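Local coordinates for glutamate--LysW ligase ArgX (Sulfolobus tokodaii, PDB 3VPB), which catalyses the ATP-dependent joining of the amino group of glutamate to the gamma-carboxyl group of the C-terminal glutamate of the carrier protein LysW, in arginine biosynthesis, at the interface of chains A and B and the interface of chains A and C. Sequence-based numbering; all coordinates share one arbitrary frame. Chains: chain A/B/C, Putative acetylornithine deacetylase.

Contact 1: the interface of chains A and B. Residues chain A 105-107, 112, 115-116, 119; chain B 35-37.
A:Lys115 of helix 110-120 runs alongside the loop B:Gln35 to B:Pro37, in one part of the two-fold A-B interface of the homotetramer; a twin has the chains exchanged. CB packs on the proline ring, 4.0 Å from B:Pro37 CD. CG stands anti to the carbonyl carbon (chi1 -70°), and from there the chain is extended, which carries CD past the backbone carbonyl of B:Gln35, 3.3 Å from its O. CE passes the same oxygen at a longer distance, and the ammonium NZ then makes two hydrogen bonds. One goes to the carboxylate OE1 of B:Glu36 at 3.1 Å, also a salt bridge, and the other to the carbonyl O of B:Gln35 at 3.2 Å. Neither acceptor is met in its own plane: NZ lies 36° out of the carboxylate plane and 44° out of the carbonyl plane. B:Glu36 bends at chi2, which turns its carboxylate back toward the lysine tip.

The other half is mainly packing around B:Pro37, which buries 84 Å² here. Its CB lies beside the methyl CG2 of A:Ile105 in strand 104-107 and faces the methyl of A:Ala116, the carbonyl O of A:Ile106 lies against its CA and CB, and A:Ala112 lines the helix side. The proline thus sits between a strand and a helix of the partner subunit. A:Gln119 meets the ring tip to tip, its amide OE1 3.6 Å from B:Pro37 CG.

Contact 2: the interface of chains A and B. Residues chain A 58, 157-160; chain B 58, 157-159.
The amide oxygen OD1 of A:Asn158 accepts a hydrogen bond from the backbone N of A:Ala160 at 2.9 Å, the donor tilted from the carbonyl plane. At the other end of the same amide, ND2 donates to the phenol OH of A:Tyr58 at 3.2 Å, nearly straight (163° at H) and in the amide plane. Bonds at both ends fix the amide's rotation. B:Asn158 repeats the ND2 bond, to the OH of B:Tyr58. With CG anti to the backbone N (chi1 179°, likewise in chain B), the two amides are presented to each other across the two-fold A-B interface and stack, their planes 18° apart and A:Asn158 CG 3.7 Å from B:Asn158 CG. The polar bonds described stay within each subunit, and contact across the interface is by packing. The methyl CB of A:Ala160 lies over the centre of the B:Tyr58 ring, 3.8 Å from its centroid, a CH-pi contact. Separately, A:Ser159 CB packs against CD2 of that ring. The two tyrosines point toward each other tip to tip. Next to the amides, like again meets like: A:Gly157 CA lies 4.0 Å from B:Gly157 CA. In the fold, the tyrosine stands in the first turn of helix 57-69, whereas Gly157 and Asn158 form the loop leading into 3-10 helix 159-162.

Contact 3: the interface of chains A and C. Residues chain A 137-138, 141, 198-199; chain C 144-145, 147-148.
C:Phe144 and C:Thr148 stand one turn apart on helix 143-154 (C:Phe144 phi/psi -65/-48°), against the non-helical segment A:Glu198-A:Trp199. The benzo ring of A:Trp199 carries most of the contact and slides past C:Phe144 in the opposite direction: CE3 lies 3.4 Å from C:Phe144 CD1, and the carbonyl O of C:Phe144 stands above the plane, beyond the rim, 3.3 Å from A:Trp199 CH2. C:Lys147 CB meets the indole at its edge, in plane. A:Trp199 CG sits between the backbone N and the carbonyl carbon (chi1 65°), which turns the benzo ring to C:Phe144; NE1 donates in the ring plane to A:Val137 O at 3.1 Å, fixing the rotation. A:Glu198 OE1, hydrogen-bonded to A:Trp199 N, lies over the other face, toward the rim. A:Arg141 crosses C:Phe144 at about a right angle, guanidinium NH2 3.7 Å from C:Phe144 CD2. The hydroxyls A:Ser138 OG and C:Thr148 OG1 share a hydrogen bond of 2.9 Å, direction undecided. Water 1 links C:Thr148 OG1 to A:Val137 O, and water 2 joins A:Glu198 OE2 to the ammonium of C:Lys147. At this two-fold A-C interface of the homotetramer, helix 143-154 meets the start of strand 138-140, the 198-199 loop and A:Val137, probably part of the ATP-binding segment.

Contact 1: the interface of chains A and B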
loop_
_atom_site.group_PDB
_atom_site.type_symbol
_atom_site.label_atom_id
_atom_site.label_comp_id
_atom_site.label_asym_id
_atom_site.label_seq_id
_atom_site.Cartn_x
_atom_site.Cartn_y
_atom_site.Cartn_z
ATOM N N ILE A 105 17.170 -5.482 19.140
ATOM C CA ILE A 105 18.032 -5.289 17.974
ATOM C C ILE A 105 17.143 -4.715 16.873
ATOM O O ILE A 105 16.008 -5.150 16.725
ATOM C CB ILE A 105 18.634 -6.616 17.412
ATOM C CG1 ILE A 105 19.281 -7.492 18.486
ATOM C CG2 ILE A 105 19.691 -6.300 16.356
ATOM C CD1 ILE A 105 19.544 -8.969 17.994
ATOM N N ILE A 106 17.640 -3.736 16.112
ATOM C CA ILE A 106 16.825 -3.102 15.071
ATOM C C ILE A 106 17.309 -3.614 13.716
ATOM O O ILE A 106 18.502 -3.614 13.460
ATOM C CB ILE A 106 16.944 -1.576 15.125
ATOM C CG1 ILE A 106 16.527 -1.055 16.510
ATOM C CG2 ILE A 106 16.124 -0.881 13.999
ATOM C CD1 ILE A 106 15.157 -1.614 17.019
ATOM N N ALA A 107 16.374 -4.045 12.872
ATOM C CA ALA A 107 16.689 -4.549 11.531
ATOM C C ALA A 107 15.898 -3.749 10.513
ATOM O O ALA A 107 14.665 -3.612 10.640
ATOM C CB ALA A 107 16.348 -6.032 11.418
ATOM N N ALA A 112 18.506 -7.953 7.001
ATOM C CA ALA A 112 18.894 -7.617 8.371
ATOM C C ALA A 112 18.024 -8.314 9.441
ATOM O O ALA A 112 18.521 -8.726 10.481
ATOM C CB ALA A 112 18.854 -6.137 8.578
ATOM N N LYS A 115 19.131 -11.990 9.905
ATOM C CA LYS A 115 20.369 -11.935 10.686
ATOM C C LYS A 115 20.106 -11.668 12.175
ATOM O O LYS A 115 20.717 -12.307 13.047
ATOM C CB LYS A 115 21.338 -10.910 10.086
ATOM C CG LYS A 115 21.893 -11.370 8.750
ATOM C CD LYS A 115 22.689 -10.267 8.051
ATOM C CE LYS A 115 23.269 -10.786 6.730
ATOM N NZ LYS A 115 24.039 -9.689 6.048
ATOM N N ALA A 116 19.183 -10.756 12.471
ATOM C CA ALA A 116 18.821 -10.484 13.874
ATOM C C ALA A 116 18.187 -11.696 14.564
ATOM O O ALA A 116 18.461 -11.947 15.733
ATOM C CB ALA A 116 17.902 -9.247 13.990
ATOM N N GLN A 119 21.066 -14.040 15.327
ATOM C CA GLN A 119 21.910 -13.518 16.414
ATOM C C GLN A 119 21.319 -13.764 17.803
ATOM O O GLN A 119 22.049 -14.050 18.766
ATOM C CB GLN A 119 22.130 -12.013 16.224
ATOM C CG GLN A 119 23.233 -11.688 15.229
ATOM C CD GLN A 119 23.327 -10.220 14.872
ATOM O OE1 GLN A 119 23.800 -9.878 13.789
ATOM N NE2 GLN A 119 22.887 -9.345 15.766
ATOM N N GLN B 35 21.690 -4.140 5.280
ATOM C CA GLN B 35 22.255 -5.485 5.362
ATOM C C GLN B 35 22.480 -5.970 6.775
ATOM O O GLN B 35 22.347 -7.155 7.030
ATOM C CB GLN B 35 23.555 -5.587 4.552
ATOM C CG GLN B 35 23.342 -5.225 3.069
ATOM C CD GLN B 35 24.624 -5.126 2.262
ATOM O OE1 GLN B 35 24.572 -4.888 1.048
ATOM N NE2 GLN B 35 25.780 -5.284 2.922
ATOM N N GLU B 36 22.855 -5.073 7.685
ATOM C CA GLU B 36 23.234 -5.458 9.039
ATOM C C GLU B 36 22.224 -4.899 10.022
ATOM O O GLU B 36 21.825 -3.747 9.881
ATOM C CB GLU B 36 24.615 -4.901 9.413
ATOM C CG GLU B 36 25.756 -5.431 8.522
ATOM C CD GLU B 36 25.756 -6.962 8.391
ATOM O OE1 GLU B 36 25.866 -7.473 7.246
ATOM O OE2 GLU B 36 25.602 -7.663 9.427
ATOM N N PRO B 37 21.809 -5.712 11.015
ATOM C CA PRO B 37 20.992 -5.201 12.114
ATOM C C PRO B 37 21.861 -4.434 13.108
ATOM O O PRO B 37 23.075 -4.661 13.140
ATOM C CB PRO B 37 20.461 -6.467 12.773
ATOM C CG PRO B 37 21.473 -7.505 12.481
ATOM C CD PRO B 37 22.037 -7.162 11.119
#

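Contact 2: the interface of chains A and B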
loop_
_atom_site.group_PDB
_atom_site.type_symbol
_atom_site.label_atom_id
_atom_site.label_comp_id
_atom_site.label_asym_id
_atom_site.label_seq_id
_atom_site.Cartn_x
_atom_site.Cartn_y
_atom_site.Cartn_z
ATOM N N TYR A 58 -0.649 10.361 12.968
ATOM C CA TYR A 58 -0.196 11.450 12.062
ATOM C C TYR A 58 -1.098 12.691 12.212
ATOM O O TYR A 58 -0.617 13.837 12.197
ATOM C CB TYR A 58 -0.139 10.972 10.606
ATOM C CG TYR A 58 0.967 9.978 10.342
ATOM C CD1 TYR A 58 2.287 10.264 10.687
ATOM C CD2 TYR A 58 0.701 8.770 9.709
ATOM C CE1 TYR A 58 3.311 9.338 10.459
ATOM C CE2 TYR A 58 1.718 7.845 9.468
ATOM C CZ TYR A 58 3.019 8.142 9.835
ATOM O OH TYR A 58 4.039 7.231 9.600
ATOM N N GLY A 157 2.727 -0.853 3.078
ATOM C CA GLY A 157 2.719 0.386 2.310
ATOM C C GLY A 157 3.336 1.580 3.014
ATOM O O GLY A 157 3.549 2.609 2.399
ATOM N N ASN A 158 3.608 1.452 4.308
ATOM C CA ASN A 158 4.301 2.494 5.085
ATOM C C ASN A 158 5.684 1.926 5.400
ATOM O O ASN A 158 5.804 0.930 6.104
ATOM C CB ASN A 158 3.507 2.790 6.370
ATOM C CG ASN A 158 4.165 3.839 7.246
ATOM O OD1 ASN A 158 5.403 3.980 7.272
ATOM N ND2 ASN A 158 3.336 4.596 7.971
ATOM N N SER A 159 6.730 2.508 4.829
ATOM C CA SER A 159 8.076 1.954 5.004
ATOM C C SER A 159 8.578 1.884 6.459
ATOM O O SER A 159 9.502 1.124 6.763
ATOM C CB SER A 159 9.076 2.686 4.102
ATOM O OG SER A 159 8.786 2.392 2.745
ATOM N N ALA A 160 7.960 2.640 7.359
ATOM C CA ALA A 160 8.289 2.514 8.785
ATOM C C ALA A 160 7.859 1.137 9.328
ATOM O O ALA A 160 8.465 0.609 10.260
ATOM C CB ALA A 160 7.664 3.663 9.599
ATOM N N TYR B 58 13.491 6.759 6.775
ATOM C CA TYR B 58 13.263 5.943 7.984
ATOM C C TYR B 58 14.531 5.221 8.442
ATOM O O TYR B 58 14.810 5.161 9.647
ATOM C CB TYR B 58 12.102 4.969 7.805
ATOM C CG TYR B 58 10.751 5.661 7.690
ATOM C CD1 TYR B 58 10.274 6.497 8.699
ATOM C CD2 TYR B 58 9.946 5.456 6.578
ATOM C CE1 TYR B 58 9.026 7.139 8.573
ATOM C CE2 TYR B 58 8.708 6.080 6.452
ATOM C CZ TYR B 58 8.252 6.903 7.452
ATOM O OH TYR B 58 7.018 7.507 7.300
ATOM N N GLY B 157 -0.300 4.136 0.711
ATOM C CA GLY B 157 -0.168 3.141 1.781
ATOM C C GLY B 157 0.462 3.663 3.058
ATOM O O GLY B 157 0.414 3.002 4.084
ATOM N N ASN B 158 1.073 4.840 2.985
ATOM C CA ASN B 158 1.652 5.529 4.156
ATOM C C ASN B 158 0.703 6.682 4.512
ATOM O O ASN B 158 0.542 7.634 3.741
ATOM C CB ASN B 158 3.058 6.036 3.825
ATOM C CG ASN B 158 3.728 6.728 5.003
ATOM O OD1 ASN B 158 3.061 7.331 5.832
ATOM N ND2 ASN B 158 5.055 6.617 5.086
ATOM N N SER B 159 0.045 6.577 5.658
ATOM C CA SER B 159 -0.966 7.567 6.024
ATOM C C SER B 159 -0.440 9.005 6.153
ATOM O O SER B 159 -1.209 9.955 6.038
ATOM C CB SER B 159 -1.697 7.123 7.295
ATOM O OG SER B 159 -2.469 5.994 6.957
#

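Contact 3: the interface of chains A and C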
loop_
_atom_site.group_PDB
_atom_site.type_symbol
_atom_site.label_atom_id
_atom_site.label_comp_id
_atom_site.label_asym_id
_atom_site.label_seq_id
_atom_site.Cartn_x
_atom_site.Cartn_y
_atom_site.Cartn_z
ATOM N N VAL A 137 2.401 -6.932 16.181
ATOM C CA VAL A 137 3.315 -7.415 17.225
ATOM C C VAL A 137 3.270 -8.939 17.097
ATOM O O VAL A 137 2.225 -9.550 17.365
ATOM C CB VAL A 137 2.893 -6.994 18.633
ATOM C CG1 VAL A 137 3.874 -7.576 19.685
ATOM C CG2 VAL A 137 2.844 -5.427 18.770
ATOM N N SER A 138 4.378 -9.528 16.662
ATOM C CA SER A 138 4.429 -10.943 16.325
ATOM C C SER A 138 5.385 -11.725 17.192
ATOM O O SER A 138 6.512 -11.282 17.478
ATOM C CB SER A 138 4.870 -11.138 14.873
ATOM O OG SER A 138 4.149 -10.286 14.005
ATOM N N ARG A 141 8.834 -17.915 16.855
ATOM C CA ARG A 141 9.249 -19.062 17.704
ATOM C C ARG A 141 10.166 -20.040 16.987
ATOM O O ARG A 141 10.823 -20.885 17.612
ATOM C CB ARG A 141 8.023 -19.734 18.290
ATOM C CG ARG A 141 7.366 -18.829 19.320
ATOM C CD ARG A 141 5.961 -19.169 19.529
ATOM N NE ARG A 141 5.151 -19.018 18.321
ATOM C CZ ARG A 141 3.868 -19.357 18.251
ATOM N NH1 ARG A 141 3.205 -19.200 17.117
ATOM N NH2 ARG A 141 3.249 -19.865 19.317
ATOM N N GLU A 198 -4.577 -15.480 23.152
ATOM C CA GLU A 198 -3.771 -14.285 22.878
ATOM C C GLU A 198 -2.375 -14.356 23.475
ATOM O O GLU A 198 -2.138 -15.085 24.436
ATOM C CB GLU A 198 -4.470 -13.013 23.402
ATOM C CG GLU A 198 -5.171 -12.175 22.355
ATOM C CD GLU A 198 -4.260 -11.712 21.188
ATOM O OE1 GLU A 198 -3.030 -11.609 21.359
ATOM O OE2 GLU A 198 -4.797 -11.468 20.080
ATOM N N TRP A 199 -1.459 -13.588 22.894
ATOM C CA TRP A 199 -0.119 -13.369 23.442
ATOM C C TRP A 199 0.061 -11.890 23.818
ATOM O O TRP A 199 1.109 -11.482 24.350
ATOM C CB TRP A 199 0.966 -13.827 22.443
ATOM C CG TRP A 199 1.019 -13.033 21.168
ATOM C CD1 TRP A 199 1.945 -12.095 20.838
ATOM C CD2 TRP A 199 0.127 -13.125 20.040
ATOM N NE1 TRP A 199 1.681 -11.581 19.588
ATOM C CE2 TRP A 199 0.567 -12.187 19.081
ATOM C CE3 TRP A 199 -1.022 -13.888 19.759
ATOM C CZ2 TRP A 199 -0.092 -12.002 17.844
ATOM C CZ3 TRP A 199 -1.683 -13.696 18.550
ATOM C CH2 TRP A 199 -1.203 -12.777 17.599
ATOM N N PHE C 144 -1.857 -18.250 17.459
ATOM C CA PHE C 144 -1.101 -17.025 17.597
ATOM C C PHE C 144 -0.560 -16.629 16.225
ATOM O O PHE C 144 -0.663 -15.467 15.809
ATOM C CB PHE C 144 0.066 -17.196 18.578
ATOM C CG PHE C 144 -0.350 -17.473 19.999
ATOM C CD1 PHE C 144 -1.641 -17.202 20.447
ATOM C CD2 PHE C 144 0.594 -17.921 20.918
ATOM C CE1 PHE C 144 -2.020 -17.445 21.776
ATOM C CE2 PHE C 144 0.226 -18.154 22.257
ATOM C CZ PHE C 144 -1.080 -17.914 22.676
ATOM N N GLU C 145 0.040 -17.598 15.543
ATOM C CA GLU C 145 0.610 -17.346 14.225
ATOM C C GLU C 145 -0.509 -16.968 13.255
ATOM O O GLU C 145 -0.364 -16.031 12.501
ATOM C CB GLU C 145 1.352 -18.581 13.712
ATOM C CG GLU C 145 2.144 -18.275 12.441
ATOM C CD GLU C 145 3.160 -19.348 12.054
ATOM O OE1 GLU C 145 3.059 -20.494 12.572
ATOM O OE2 GLU C 145 4.041 -19.011 11.206
ATOM N N LYS C 147 -3.454 -15.533 13.890
ATOM C CA LYS C 147 -3.911 -14.176 14.133
ATOM C C LYS C 147 -2.972 -13.104 13.573
ATOM O O LYS C 147 -3.437 -12.122 12.989
ATOM C CB LYS C 147 -4.188 -13.952 15.617
ATOM C CG LYS C 147 -5.544 -14.470 16.043
ATOM C CD LYS C 147 -5.792 -14.267 17.528
ATOM C CE LYS C 147 -7.079 -14.948 17.912
ATOM N NZ LYS C 147 -7.447 -14.650 19.307
ATOM N N THR C 148 -1.661 -13.293 13.741
ATOM C CA THR C 148 -0.707 -12.298 13.217
ATOM C C THR C 148 -0.710 -12.289 11.699
ATOM O O THR C 148 -0.652 -11.236 11.080
ATOM C CB THR C 148 0.748 -12.409 13.806
ATOM O OG1 THR C 148 1.468 -11.172 13.568
ATOM C CG2 THR C 148 1.533 -13.554 13.200
HETATM O O HOH W 1 0.362 -9.412 15.178
HETATM O O HOH W 2 -7.449 -11.634 19.898
#

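The C-alpha centres of contacts 1 and 2 are about 21 Å apart, as are those of contacts 1 and 3, and about 22 Å separates contacts 2 and 3. Contacts 1 and 2 belong to one two-fold A-B interface, while contact 3 belongs to a separate two-fold interface with chain C. No residue number recurs between contacts, yet helix 143-154 (143-153 in chain A) of contact 3 runs on within a few residues into the 157-160 segment of contact 2, so neighbouring stretches of one chain serve both interfaces. One subunit therefore binds two different neighbours, which fits the homotetramer and the four ArgX copies of the deposited assembly.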